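PnpC (Pseudomonas putida, PDB 3N9T) probably cleaves the aromatic ring of hydroxyquinol between two adjacent hydroxylated carbons, working as a ferric iron-dependent intradiol dioxygenase. Local coordinates at residues P129-G134 and Y276-A281; E120-T125 and I186-P191; V145-D150 and I223-Y228; R229-H234 and Y283-E288. One frame throughout, in Å; residues are numbered along the deposited sequence.

Contact 1 (P129-G134 and Y276-A281)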
loop_
_atom_site.group_PDB
_atom_site.type_symbol
_atom_site.label_atom_id
_atom_site.label_comp_id
_atom_site.label_asym_id
_atom_site.label_seq_id
_atom_site.Cartn_x
_atom_site.Cartn_y
_atom_site.Cartn_z
ATOM N N PRO A 129 24.951 -35.187 -0.975
ATOM C CA PRO A 129 24.220 -35.849 -2.110
ATOM C C PRO A 129 22.840 -36.343 -1.667
ATOM O O PRO A 129 22.694 -36.814 -0.518
ATOM C CB PRO A 129 25.156 -37.049 -2.465
ATOM C CG PRO A 129 26.605 -36.430 -2.120
ATOM C CD PRO A 129 26.258 -35.856 -0.707
ATOM N N ALA A 130 21.820 -36.204 -2.527
ATOM C CA ALA A 130 20.495 -36.694 -2.149
ATOM C C ALA A 130 19.841 -37.278 -3.394
ATOM O O ALA A 130 20.053 -36.800 -4.480
ATOM C CB ALA A 130 19.620 -35.523 -1.569
ATOM N N LEU A 131 19.013 -38.272 -3.199
ATOM C CA LEU A 131 18.154 -38.743 -4.321
ATOM C C LEU A 131 16.745 -38.284 -3.981
ATOM O O LEU A 131 16.236 -38.659 -2.889
ATOM C CB LEU A 131 18.154 -40.265 -4.366
ATOM C CG LEU A 131 17.199 -40.893 -5.416
ATOM C CD1 LEU A 131 17.573 -40.392 -6.864
ATOM C CD2 LEU A 131 17.266 -42.429 -5.283
ATOM N N VAL A 132 16.117 -37.457 -4.843
ATOM C CA VAL A 132 14.703 -37.086 -4.645
ATOM C C VAL A 132 13.943 -37.877 -5.698
ATOM O O VAL A 132 14.223 -37.763 -6.884
ATOM C CB VAL A 132 14.467 -35.536 -4.759
ATOM C CG1 VAL A 132 12.900 -35.237 -4.670
ATOM C CG2 VAL A 132 15.232 -34.777 -3.651
ATOM N N TYR A 133 13.037 -38.741 -5.296
ATOM C CA TYR A 133 12.370 -39.599 -6.263
ATOM C C TYR A 133 10.908 -39.830 -5.860
ATOM O O TYR A 133 10.484 -39.483 -4.739
ATOM C CB TYR A 133 13.143 -40.951 -6.405
ATOM C CG TYR A 133 12.997 -41.897 -5.255
ATOM C CD1 TYR A 133 13.434 -41.541 -3.950
ATOM C CD2 TYR A 133 12.562 -43.211 -5.463
ATOM C CE1 TYR A 133 13.291 -42.440 -2.857
ATOM C CE2 TYR A 133 12.442 -44.124 -4.388
ATOM C CZ TYR A 133 12.834 -43.736 -3.107
ATOM O OH TYR A 133 12.700 -44.623 -2.066
ATOM N N GLY A 134 10.119 -40.415 -6.771
ATOM C CA GLY A 134 8.699 -40.627 -6.447
ATOM C C GLY A 134 7.901 -40.834 -7.729
ATOM O O GLY A 134 8.409 -41.391 -8.697
ATOM N N TYR A 276 27.231 -44.934 -2.570
ATOM C CA TYR A 276 27.504 -44.663 -1.168
ATOM C C TYR A 276 26.237 -44.418 -0.365
ATOM O O TYR A 276 25.174 -44.182 -0.953
ATOM C CB TYR A 276 28.475 -43.487 -0.993
ATOM C CG TYR A 276 29.566 -43.498 -2.056
ATOM C CD1 TYR A 276 30.666 -44.400 -1.974
ATOM C CD2 TYR A 276 29.456 -42.669 -3.175
ATOM C CE1 TYR A 276 31.645 -44.451 -2.993
ATOM C CE2 TYR A 276 30.426 -42.699 -4.199
ATOM C CZ TYR A 276 31.506 -43.584 -4.108
ATOM O OH TYR A 276 32.419 -43.565 -5.139
ATOM N N PRO A 277 26.354 -44.438 0.981
ATOM C CA PRO A 277 25.237 -44.093 1.847
ATOM C C PRO A 277 24.817 -42.669 1.502
ATOM O O PRO A 277 25.668 -41.846 1.126
ATOM C CB PRO A 277 25.870 -44.153 3.261
ATOM C CG PRO A 277 26.930 -45.145 3.131
ATOM C CD PRO A 277 27.544 -44.787 1.781
ATOM N N TYR A 278 23.520 -42.367 1.564
ATOM C CA TYR A 278 23.062 -41.125 0.903
ATOM C C TYR A 278 21.774 -40.664 1.526
ATOM O O TYR A 278 21.131 -41.411 2.284
ATOM C CB TYR A 278 22.883 -41.320 -0.645
ATOM C CG TYR A 278 21.801 -42.323 -0.981
ATOM C CD1 TYR A 278 22.038 -43.680 -0.900
ATOM C CD2 TYR A 278 20.520 -41.896 -1.385
ATOM C CE1 TYR A 278 21.004 -44.620 -1.197
ATOM C CE2 TYR A 278 19.529 -42.778 -1.642
ATOM C CZ TYR A 278 19.772 -44.162 -1.566
ATOM O OH TYR A 278 18.768 -45.091 -1.860
ATOM N N LYS A 279 21.386 -39.428 1.220
ATOM C CA LYS A 279 20.078 -38.940 1.694
ATOM C C LYS A 279 18.975 -39.113 0.624
ATOM O O LYS A 279 19.246 -38.905 -0.527
ATOM C CB LYS A 279 20.194 -37.471 2.127
ATOM C CG LYS A 279 21.318 -37.205 3.175
ATOM C CD LYS A 279 20.648 -37.223 4.585
ATOM C CE LYS A 279 21.664 -36.796 5.698
ATOM N NZ LYS A 279 20.886 -36.649 6.991
ATOM N N SER A 280 17.753 -39.485 1.029
ATOM C CA SER A 280 16.710 -39.799 0.053
ATOM C C SER A 280 15.395 -39.247 0.489
ATOM O O SER A 280 14.996 -39.471 1.647
ATOM C CB SER A 280 16.434 -41.309 -0.011
ATOM O OG SER A 280 15.904 -41.544 -1.300
ATOM N N ALA A 281 14.696 -38.605 -0.430
ATOM C CA ALA A 281 13.360 -38.059 -0.160
ATOM C C ALA A 281 12.384 -38.587 -1.249
ATOM O O ALA A 281 12.663 -38.451 -2.462
ATOM C CB ALA A 281 13.424 -36.559 -0.167
HETATM O O HOH W 1 24.522 -38.174 1.136
#
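Strand 278-281 enters beside strand 129-134 running the same way, and Y278 is its first residue to touch. The Y278 ring brings CE2 to 4.0 Å from L131 CB. K279 pairs with A130: its N makes a weak bond to P129 O, which a water also reaches as donor, while K279 O takes L131 N at 2.8 Å, nearly along the C=O axis. The lysine chain bends at chi2 and leaves for a salt bridge with D261. S280, beside L131, sets OG anti to its backbone N, which places it 3.2 Å from Y133 CE1. The Y133 ring stands in the crowded position between backbone N and carbonyl carbon (chi1 74°); L131 CD2 rests on one face toward the rim, and the Y133 OH is hydrogen-bonded to D268 and R262. An alanine at Y133 would take away the ring and these hydroxyl bonds, and would probably loosen the packing round L131 CD2 and S280 OG. A281 N donates to L131 O, and A281 O receives Y133 N at 2.9 Å. A281 CB lies 4.3 Å from V132 CG2. This alternating ladder is that of parallel neighbours in a mixed sheet, here in the beta-sandwich catalytic domain of the intradiol dioxygenases.

Contact 2 (E120-T125 and I186-P191)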
loop_
_atom_site.group_PDB
_atom_site.type_symbol
_atom_site.label_atom_id
_atom_site.label_comp_id
_atom_site.label_asym_id
_atom_site.label_seq_id
_atom_site.Cartn_x
_atom_site.Cartn_y
_atom_site.Cartn_z
ATOM N N GLU A 120 19.335 -38.371 -13.332
ATOM C CA GLU A 120 20.439 -37.502 -13.646
ATOM C C GLU A 120 20.770 -36.554 -12.480
ATOM O O GLU A 120 19.894 -36.018 -11.830
ATOM C CB GLU A 120 20.136 -36.687 -14.904
ATOM C CG GLU A 120 21.336 -35.811 -15.345
ATOM C CD GLU A 120 21.101 -35.221 -16.731
ATOM O OE1 GLU A 120 20.488 -35.908 -17.558
ATOM O OE2 GLU A 120 21.526 -34.099 -16.989
ATOM N N ASN A 121 22.049 -36.327 -12.234
ATOM C CA ASN A 121 22.465 -35.362 -11.217
ATOM C C ASN A 121 22.398 -33.898 -11.692
ATOM O O ASN A 121 22.927 -33.579 -12.750
ATOM C CB ASN A 121 23.880 -35.715 -10.769
ATOM C CG ASN A 121 24.447 -34.720 -9.800
ATOM O OD1 ASN A 121 23.783 -34.293 -8.841
ATOM N ND2 ASN A 121 25.685 -34.289 -10.068
ATOM N N MET A 122 21.725 -33.004 -10.951
ATOM C CA MET A 122 21.755 -31.579 -11.335
ATOM C C MET A 122 22.693 -30.705 -10.472
ATOM O O MET A 122 22.763 -29.477 -10.690
ATOM C CB MET A 122 20.356 -30.966 -11.366
ATOM C CG MET A 122 19.491 -31.211 -10.057
ATOM S SD MET A 122 18.091 -30.161 -10.202
ATOM C CE MET A 122 17.589 -30.107 -8.472
ATOM N N ALA A 123 23.333 -31.322 -9.479
ATOM C CA ALA A 123 24.168 -30.578 -8.534
ATOM C C ALA A 123 25.572 -30.532 -9.128
ATOM O O ALA A 123 26.287 -31.501 -9.103
ATOM C CB ALA A 123 24.207 -31.222 -7.181
ATOM N N LEU A 124 25.927 -29.391 -9.667
ATOM C CA LEU A 124 27.258 -29.245 -10.205
ATOM C C LEU A 124 28.188 -28.697 -9.126
ATOM O O LEU A 124 29.395 -28.710 -9.314
ATOM C CB LEU A 124 27.218 -28.385 -11.488
ATOM C CG LEU A 124 26.096 -28.780 -12.477
ATOM C CD1 LEU A 124 26.212 -27.981 -13.713
ATOM C CD2 LEU A 124 26.069 -30.265 -12.816
ATOM N N THR A 125 27.640 -28.257 -7.989
ATOM C CA THR A 125 28.448 -27.725 -6.870
ATOM C C THR A 125 28.489 -28.673 -5.648
ATOM O O THR A 125 27.886 -29.740 -5.662
ATOM C CB THR A 125 27.985 -26.305 -6.464
ATOM O OG1 THR A 125 26.592 -26.314 -6.121
ATOM C CG2 THR A 125 28.190 -25.325 -7.632
ATOM N N ILE A 186 15.636 -37.766 -9.329
ATOM C CA ILE A 186 16.444 -36.562 -9.441
ATOM C C ILE A 186 17.624 -36.730 -8.467
ATOM O O ILE A 186 17.412 -36.903 -7.271
ATOM C CB ILE A 186 15.609 -35.351 -8.913
ATOM C CG1 ILE A 186 14.366 -35.114 -9.821
ATOM C CG2 ILE A 186 16.520 -34.108 -8.833
ATOM C CD1 ILE A 186 13.331 -34.087 -9.262
ATOM N N GLN A 187 18.860 -36.648 -8.955
ATOM C CA GLN A 187 19.988 -36.590 -8.021
ATOM C C GLN A 187 20.351 -35.126 -7.848
ATOM O O GLN A 187 20.421 -34.369 -8.820
ATOM C CB GLN A 187 21.201 -37.408 -8.514
ATOM C CG GLN A 187 21.052 -38.938 -8.258
ATOM C CD GLN A 187 22.346 -39.701 -8.651
ATOM O OE1 GLN A 187 22.494 -40.159 -9.785
ATOM N NE2 GLN A 187 23.273 -39.797 -7.730
ATOM N N THR A 188 20.587 -34.755 -6.586
ATOM C CA THR A 188 20.873 -33.394 -6.240
ATOM C C THR A 188 21.670 -33.321 -4.931
ATOM O O THR A 188 22.267 -34.321 -4.470
ATOM C CB THR A 188 19.564 -32.552 -6.235
ATOM O OG1 THR A 188 19.849 -31.156 -6.103
ATOM C CG2 THR A 188 18.492 -33.022 -5.193
ATOM N N THR A 189 21.688 -32.138 -4.340
ATOM C CA THR A 189 22.166 -32.044 -2.941
ATOM C C THR A 189 21.035 -31.644 -2.015
ATOM O O THR A 189 20.043 -31.099 -2.474
ATOM C CB THR A 189 23.316 -31.075 -2.812
ATOM O OG1 THR A 189 22.933 -29.809 -3.333
ATOM C CG2 THR A 189 24.599 -31.624 -3.504
ATOM N N VAL A 190 21.165 -31.956 -0.715
ATOM C CA VAL A 190 20.121 -31.654 0.216
ATOM C C VAL A 190 19.932 -30.136 0.186
ATOM O O VAL A 190 20.885 -29.384 0.298
ATOM C CB VAL A 190 20.417 -32.137 1.642
ATOM C CG1 VAL A 190 19.283 -31.716 2.566
ATOM C CG2 VAL A 190 20.633 -33.637 1.682
ATOM N N PRO A 191 18.698 -29.674 -0.046
ATOM C CA PRO A 191 18.489 -28.198 -0.056
ATOM C C PRO A 191 18.840 -27.599 1.326
ATOM O O PRO A 191 18.658 -28.274 2.353
ATOM C CB PRO A 191 17.008 -28.059 -0.361
ATOM C CG PRO A 191 16.640 -29.353 -1.061
ATOM C CD PRO A 191 17.482 -30.419 -0.344
HETATM O O HOH W 2 24.149 -35.389 -6.226
#
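M122 reaches from the 120-125 loop along strand 186-189, side by side with T188. From CB the chain sets out with CG in the crowded position between backbone N and carbonyl carbon (chi1 51°). There CG lies 3.5 Å from Q187 O; the extended chain swings SD clear, and CE returns to 3.4 Å from T188 OG1, touches T188 CB, and ends 4.2 Å from I186 CG2. Q153 is the polar partner of that threonine hydroxyl, and L219 and Y176 also touch the methionine. The backbone fixes its root: M122 N donates to Q187 O at 2.8 Å, in the carbonyl plane, and Q187 N returns to E120 O from 48° out of plane. E120 O is gripped a second time by Y176 OH. N121 and Q187 thus form a single beta bridge that lays the loop along strand 183-189 of the sheet, and the loop then folds back through an Asx turn, N121 OD1 accepting from A123 N at 3.1 Å. N121 ND2 donates in turn to A123 O, and a water donates to both N121 OD1 and T188 O, so two backbone bonds and a water hold this carboxamide. Further on, A123 CB meets T189 CG2 at 3.7 Å.

Contact 3 (V145-D150 and I223-Y228)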
loop_
_atom_site.group_PDB
_atom_site.type_symbol
_atom_site.label_atom_id
_atom_site.label_comp_id
_atom_site.label_asym_id
_atom_site.label_seq_id
_atom_site.Cartn_x
_atom_site.Cartn_y
_atom_site.Cartn_z
ATOM N N VAL A 145 1.994 -40.387 -17.212
ATOM C CA VAL A 145 3.157 -40.772 -17.976
ATOM C C VAL A 145 3.669 -39.598 -18.770
ATOM O O VAL A 145 2.893 -38.910 -19.397
ATOM C CB VAL A 145 2.776 -41.968 -18.924
ATOM C CG1 VAL A 145 3.930 -42.282 -19.890
ATOM C CG2 VAL A 145 2.347 -43.185 -18.024
ATOM N N GLY A 146 4.968 -39.337 -18.727
ATOM C CA GLY A 146 5.527 -38.233 -19.516
ATOM C C GLY A 146 5.240 -36.835 -18.933
ATOM O O GLY A 146 5.504 -35.799 -19.573
ATOM N N ALA A 147 4.778 -36.778 -17.692
ATOM C CA ALA A 147 4.766 -35.473 -17.031
ATOM C C ALA A 147 6.157 -34.848 -17.036
ATOM O O ALA A 147 7.171 -35.538 -16.948
ATOM C CB ALA A 147 4.280 -35.658 -15.617
ATOM N N VAL A 148 6.214 -33.528 -17.123
ATOM C CA VAL A 148 7.446 -32.807 -17.101
ATOM C C VAL A 148 7.553 -32.080 -15.717
ATOM O O VAL A 148 6.630 -31.386 -15.344
ATOM C CB VAL A 148 7.510 -31.749 -18.302
ATOM C CG1 VAL A 148 8.635 -30.924 -18.134
ATOM C CG2 VAL A 148 7.779 -32.436 -19.621
ATOM N N LEU A 149 8.636 -32.321 -14.958
ATOM C CA LEU A 149 8.864 -31.729 -13.637
ATOM C C LEU A 149 10.024 -30.771 -13.800
ATOM O O LEU A 149 11.174 -31.231 -13.962
ATOM C CB LEU A 149 9.281 -32.802 -12.598
ATOM C CG LEU A 149 8.220 -33.888 -12.372
ATOM C CD1 LEU A 149 8.393 -35.078 -13.389
ATOM C CD2 LEU A 149 8.269 -34.406 -10.976
ATOM N N ASP A 150 9.736 -29.460 -13.763
ATOM C CA ASP A 150 10.808 -28.437 -13.772
ATOM C C ASP A 150 11.149 -28.211 -12.339
ATOM O O ASP A 150 10.244 -27.872 -11.543
ATOM C CB ASP A 150 10.290 -27.099 -14.338
ATOM C CG ASP A 150 10.096 -27.145 -15.872
ATOM O OD1 ASP A 150 11.024 -27.575 -16.566
ATOM O OD2 ASP A 150 9.001 -26.783 -16.340
ATOM N N ILE A 223 5.067 -28.875 -12.375
ATOM C CA ILE A 223 4.785 -30.135 -13.055
ATOM C C ILE A 223 3.656 -29.905 -14.053
ATOM O O ILE A 223 2.643 -29.305 -13.702
ATOM C CB ILE A 223 4.359 -31.203 -12.022
ATOM C CG1 ILE A 223 5.423 -31.252 -10.910
ATOM C CG2 ILE A 223 4.178 -32.607 -12.661
ATOM C CD1 ILE A 223 5.242 -32.277 -9.902
ATOM N N GLN A 224 3.853 -30.356 -15.294
ATOM C CA GLN A 224 2.873 -30.188 -16.353
ATOM C C GLN A 224 2.702 -31.521 -17.067
ATOM O O GLN A 224 3.670 -32.259 -17.227
ATOM C CB GLN A 224 3.337 -29.113 -17.358
ATOM C CG GLN A 224 3.234 -27.715 -16.822
ATOM C CD GLN A 224 3.854 -26.734 -17.755
ATOM O OE1 GLN A 224 5.062 -26.553 -17.774
ATOM N NE2 GLN A 224 3.042 -26.129 -18.555
ATOM N N ALA A 225 1.466 -31.815 -17.473
ATOM C CA ALA A 225 1.182 -32.938 -18.350
ATOM C C ALA A 225 -0.132 -32.712 -19.120
ATOM O O ALA A 225 -1.070 -32.135 -18.587
ATOM C CB ALA A 225 1.080 -34.259 -17.549
ATOM N N PRO A 226 -0.199 -33.226 -20.364
ATOM C CA PRO A 226 -1.402 -33.062 -21.228
ATOM C C PRO A 226 -2.608 -33.641 -20.509
ATOM O O PRO A 226 -2.556 -34.761 -20.004
ATOM C CB PRO A 226 -1.051 -33.889 -22.489
ATOM C CG PRO A 226 0.513 -33.862 -22.514
ATOM C CD PRO A 226 0.870 -34.009 -21.014
ATOM N N GLY A 227 -3.668 -32.861 -20.392
ATOM C CA GLY A 227 -4.854 -33.348 -19.722
ATOM C C GLY A 227 -4.935 -32.909 -18.290
ATOM O O GLY A 227 -5.986 -33.068 -17.679
ATOM N N TYR A 228 -3.838 -32.376 -17.725
ATOM C CA TYR A 228 -3.815 -32.053 -16.293
ATOM C C TYR A 228 -3.506 -30.572 -16.072
ATOM O O TYR A 228 -2.805 -29.952 -16.838
ATOM C CB TYR A 228 -2.779 -32.927 -15.515
ATOM C CG TYR A 228 -3.104 -34.361 -15.596
ATOM C CD1 TYR A 228 -2.720 -35.103 -16.700
ATOM C CD2 TYR A 228 -3.872 -34.960 -14.621
ATOM C CE1 TYR A 228 -3.057 -36.421 -16.824
ATOM C CE2 TYR A 228 -4.238 -36.291 -14.734
ATOM C CZ TYR A 228 -3.827 -37.003 -15.835
ATOM O OH TYR A 228 -4.168 -38.329 -15.957
#
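The Y228 ring has A225 O at its edge, in plane; that oxygen also accepts Y228 N, closing a type II turn from A225 to Y228. The other flat pair is the D150 carboxylate and the Q224 amide, which cross obliquely with planes 54° apart. D150 OD2 and Q224 OE1 stay 4.2 Å from each other, and D150 OD1 instead pairs with R175, which the Q224 side chain also touches. Between these groups the backbones run antiparallel. V148 and Q224 are the hydrogen-bonded pair: V148 N meets Q224 O at 2.8 Å, almost straight (172°), and Q224 N returns to V148 O at 3.0 Å. L149 and I223 form the adjoining non-hydrogen-bonded pair, their side chains lying alongside and pointing the same way. I223 CG1 is anti to the carbonyl carbon and CD1 continues extended (chi2 -175°), to 3.9 Å from L149 CD2, while CG2 turns the other way, to 4.2 Å from A147 CB. F285 and M287 also touch I223. An alanine at I223 would remove CG1, CG2 and CD1 and would probably loosen the apolar packing between L149, A147 and F285. A147 CB also touches A225 CB, 4.0 Å away, beside the turn. This is an antiparallel ladder between strands 148-152 and 214-224 of the beta-sandwich catalytic domain, the latter strand carrying the iron ligands H218 and H220.

Contact 4 (R229-H234 and Y283-E288)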
loop_
_atom_site.group_PDB
_atom_site.type_symbol
_atom_site.label_atom_id
_atom_site.label_comp_id
_atom_site.label_asym_id
_atom_site.label_seq_id
_atom_site.Cartn_x
_atom_site.Cartn_y
_atom_site.Cartn_z
ATOM N N ARG A 229 -3.985 -30.048 -14.968
ATOM C CA ARG A 229 -3.737 -28.700 -14.585
ATOM C C ARG A 229 -2.270 -28.546 -14.134
ATOM O O ARG A 229 -1.766 -29.395 -13.399
ATOM C CB ARG A 229 -4.715 -28.405 -13.426
ATOM C CG ARG A 229 -4.457 -27.084 -12.682
ATOM C CD ARG A 229 -5.299 -26.945 -11.381
ATOM N NE ARG A 229 -5.543 -25.522 -11.044
ATOM C CZ ARG A 229 -6.021 -25.046 -9.880
ATOM N NH1 ARG A 229 -6.310 -25.845 -8.839
ATOM N NH2 ARG A 229 -6.211 -23.728 -9.763
ATOM N N LYS A 230 -1.600 -27.479 -14.552
ATOM C CA LYS A 230 -0.249 -27.164 -14.080
ATOM C C LYS A 230 -0.168 -27.086 -12.511
ATOM O O LYS A 230 -1.071 -26.536 -11.842
ATOM C CB LYS A 230 0.216 -25.831 -14.612
ATOM C CG LYS A 230 1.674 -25.508 -14.230
ATOM C CD LYS A 230 2.067 -24.085 -14.543
ATOM C CE LYS A 230 2.150 -23.835 -16.028
ATOM N NZ LYS A 230 2.527 -22.387 -16.223
ATOM N N LEU A 231 0.894 -27.661 -11.941
ATOM C CA LEU A 231 1.094 -27.655 -10.506
ATOM C C LEU A 231 2.400 -26.919 -10.249
ATOM O O LEU A 231 3.369 -27.247 -10.854
ATOM C CB LEU A 231 1.213 -29.104 -9.981
ATOM C CG LEU A 231 1.696 -29.226 -8.546
ATOM C CD1 LEU A 231 0.646 -28.553 -7.587
ATOM C CD2 LEU A 231 1.759 -30.736 -8.173
ATOM N N VAL A 232 2.385 -25.896 -9.404
ATOM C CA VAL A 232 3.588 -25.204 -8.954
ATOM C C VAL A 232 3.566 -25.332 -7.438
ATOM O O VAL A 232 2.551 -24.936 -6.802
ATOM C CB VAL A 232 3.487 -23.696 -9.266
ATOM C CG1 VAL A 232 4.601 -22.880 -8.521
ATOM C CG2 VAL A 232 3.604 -23.487 -10.778
ATOM N N THR A 233 4.614 -25.902 -6.839
ATOM C CA THR A 233 4.574 -26.138 -5.385
ATOM C C THR A 233 6.019 -26.148 -4.887
ATOM O O THR A 233 6.921 -25.841 -5.679
ATOM C CB THR A 233 3.761 -27.417 -5.032
ATOM O OG1 THR A 233 3.483 -27.422 -3.622
ATOM C CG2 THR A 233 4.504 -28.727 -5.476
ATOM N N HIS A 234 6.233 -26.445 -3.597
ATOM C CA HIS A 234 7.611 -26.572 -2.986
ATOM C C HIS A 234 7.521 -27.903 -2.215
ATOM O O HIS A 234 6.416 -28.245 -1.724
ATOM C CB HIS A 234 7.837 -25.547 -1.848
ATOM C CG HIS A 234 7.898 -24.110 -2.241
ATOM N ND1 HIS A 234 8.697 -23.206 -1.580
ATOM C CD2 HIS A 234 7.215 -23.404 -3.157
ATOM C CE1 HIS A 234 8.505 -22.007 -2.090
ATOM N NE2 HIS A 234 7.602 -22.109 -3.037
ATOM N N TYR A 283 8.520 -38.765 -2.845
ATOM C CA TYR A 283 7.276 -38.018 -2.842
ATOM C C TYR A 283 6.311 -38.397 -3.965
ATOM O O TYR A 283 6.741 -38.512 -5.109
ATOM C CB TYR A 283 7.541 -36.501 -2.828
ATOM C CG TYR A 283 6.270 -35.664 -2.400
ATOM C CD1 TYR A 283 5.995 -35.438 -1.057
ATOM C CD2 TYR A 283 5.379 -35.147 -3.360
ATOM C CE1 TYR A 283 4.884 -34.710 -0.645
ATOM C CE2 TYR A 283 4.271 -34.398 -2.970
ATOM C CZ TYR A 283 4.024 -34.198 -1.604
ATOM O OH TYR A 283 2.961 -33.448 -1.185
ATOM N N GLU A 284 5.028 -38.586 -3.645
ATOM C CA GLU A 284 4.064 -38.816 -4.749
ATOM C C GLU A 284 3.180 -37.575 -5.030
ATOM O O GLU A 284 2.350 -37.157 -4.181
ATOM C CB GLU A 284 3.221 -40.059 -4.521
ATOM C CG GLU A 284 4.104 -41.279 -4.342
ATOM C CD GLU A 284 3.291 -42.552 -4.122
ATOM O OE1 GLU A 284 2.127 -42.448 -3.686
ATOM O OE2 GLU A 284 3.833 -43.638 -4.389
ATOM N N PHE A 285 3.397 -36.973 -6.195
ATOM C CA PHE A 285 2.585 -35.842 -6.599
ATOM C C PHE A 285 1.263 -36.336 -7.204
ATOM O O PHE A 285 1.226 -37.346 -7.916
ATOM C CB PHE A 285 3.294 -35.032 -7.665
ATOM C CG PHE A 285 4.519 -34.343 -7.159
ATOM C CD1 PHE A 285 4.398 -33.115 -6.448
ATOM C CD2 PHE A 285 5.789 -34.888 -7.420
ATOM C CE1 PHE A 285 5.551 -32.440 -5.932
ATOM C CE2 PHE A 285 6.981 -34.222 -6.892
ATOM C CZ PHE A 285 6.811 -32.993 -6.115
ATOM N N VAL A 286 0.208 -35.597 -6.921
ATOM C CA VAL A 286 -1.126 -35.902 -7.403
ATOM C C VAL A 286 -1.617 -34.651 -8.179
ATOM O O VAL A 286 -1.673 -33.561 -7.624
ATOM C CB VAL A 286 -2.082 -36.314 -6.217
ATOM C CG1 VAL A 286 -3.512 -36.592 -6.725
ATOM C CG2 VAL A 286 -1.498 -37.547 -5.426
ATOM N N MET A 287 -1.906 -34.847 -9.465
ATOM C CA MET A 287 -2.295 -33.825 -10.402
ATOM C C MET A 287 -3.789 -33.877 -10.674
ATOM O O MET A 287 -4.433 -34.959 -10.626
ATOM C CB MET A 287 -1.527 -33.989 -11.714
ATOM C CG MET A 287 0.041 -33.675 -11.598
ATOM S SD MET A 287 0.589 -33.632 -13.308
ATOM C CE MET A 287 0.258 -31.869 -13.585
ATOM N N GLU A 288 -4.344 -32.712 -10.982
ATOM C CA GLU A 288 -5.786 -32.602 -11.252
ATOM C C GLU A 288 -6.040 -32.628 -12.753
ATOM O O GLU A 288 -5.344 -31.941 -13.527
ATOM C CB GLU A 288 -6.343 -31.290 -10.684
ATOM C CG GLU A 288 -6.375 -31.237 -9.204
ATOM C CD GLU A 288 -7.683 -30.657 -8.666
ATOM O OE1 GLU A 288 -7.812 -29.418 -8.753
ATOM O OE2 GLU A 288 -8.544 -31.423 -8.129
HETATM O O HOH W 3 -2.598 -30.451 -11.123
#
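The tightest approaches of this contact are at the backbone, where R229 N donates to E288 O at 2.7 Å, nearly along the C=O axis. M287 bends at chi3 so that its CE comes to 3.2 Å from R229 O. A water donates to R229 O and accepts E288 N, bridging the two. Next to this lies a buried apolar group on F285. L231 crosses F285 at about a right angle, its CD2 3.9 Å from F285 CD1, and T233 reaches the next ring carbon, its CG2 3.9 Å from F285 CE1. L231 CG is anti to its backbone N (chi1 168°), which sends the branch toward the ring. Y283 closes a face of F285 from within the same strand, its CD2 3.6 Å above the ring plane and over the centre. The buried T233 OG1 is satisfied by E101 O. The loose side, by contrast, lies at the partly exposed ends of R229 and E288. These side chains run alongside each other, but their salt bridge is long, 3.9 Å from R229 NH1 to E288 OE1, and the planes are 44° apart; OE2 of E288 has T97 as its stronger partner. With strand axes 9.4 Å apart at closest and no bond between the strands themselves, 231-234 and 283-287 face each other across the apolar interior of the beta-sandwich catalytic domain.

How the contacts relate
All four contacts lie in the catalytic dioxygenase domain and reach one curled mixed beta-sheet. They form two neighbourhoods: contacts 1 and 2 have centres about 9 Å apart, as do contacts 3 and 4, whereas every pair across the two groups has centres about 20 Å or more apart. Strand 129-138 joins contact 1 to contact 2 through strand 183-189. Strand 278-287 runs from contact 1 to contact 4, and strands 214-224 and 231-237, neighbours in sheet and sequence, join contact 3 to contact 4. Along the chain contact 3 is nested inside contact 1, contact 2 crosses contacts 1 and 3, and contact 4 follows contacts 2 and 3. The interleaved pairings knit distant sequence into the scaffold around the iron site.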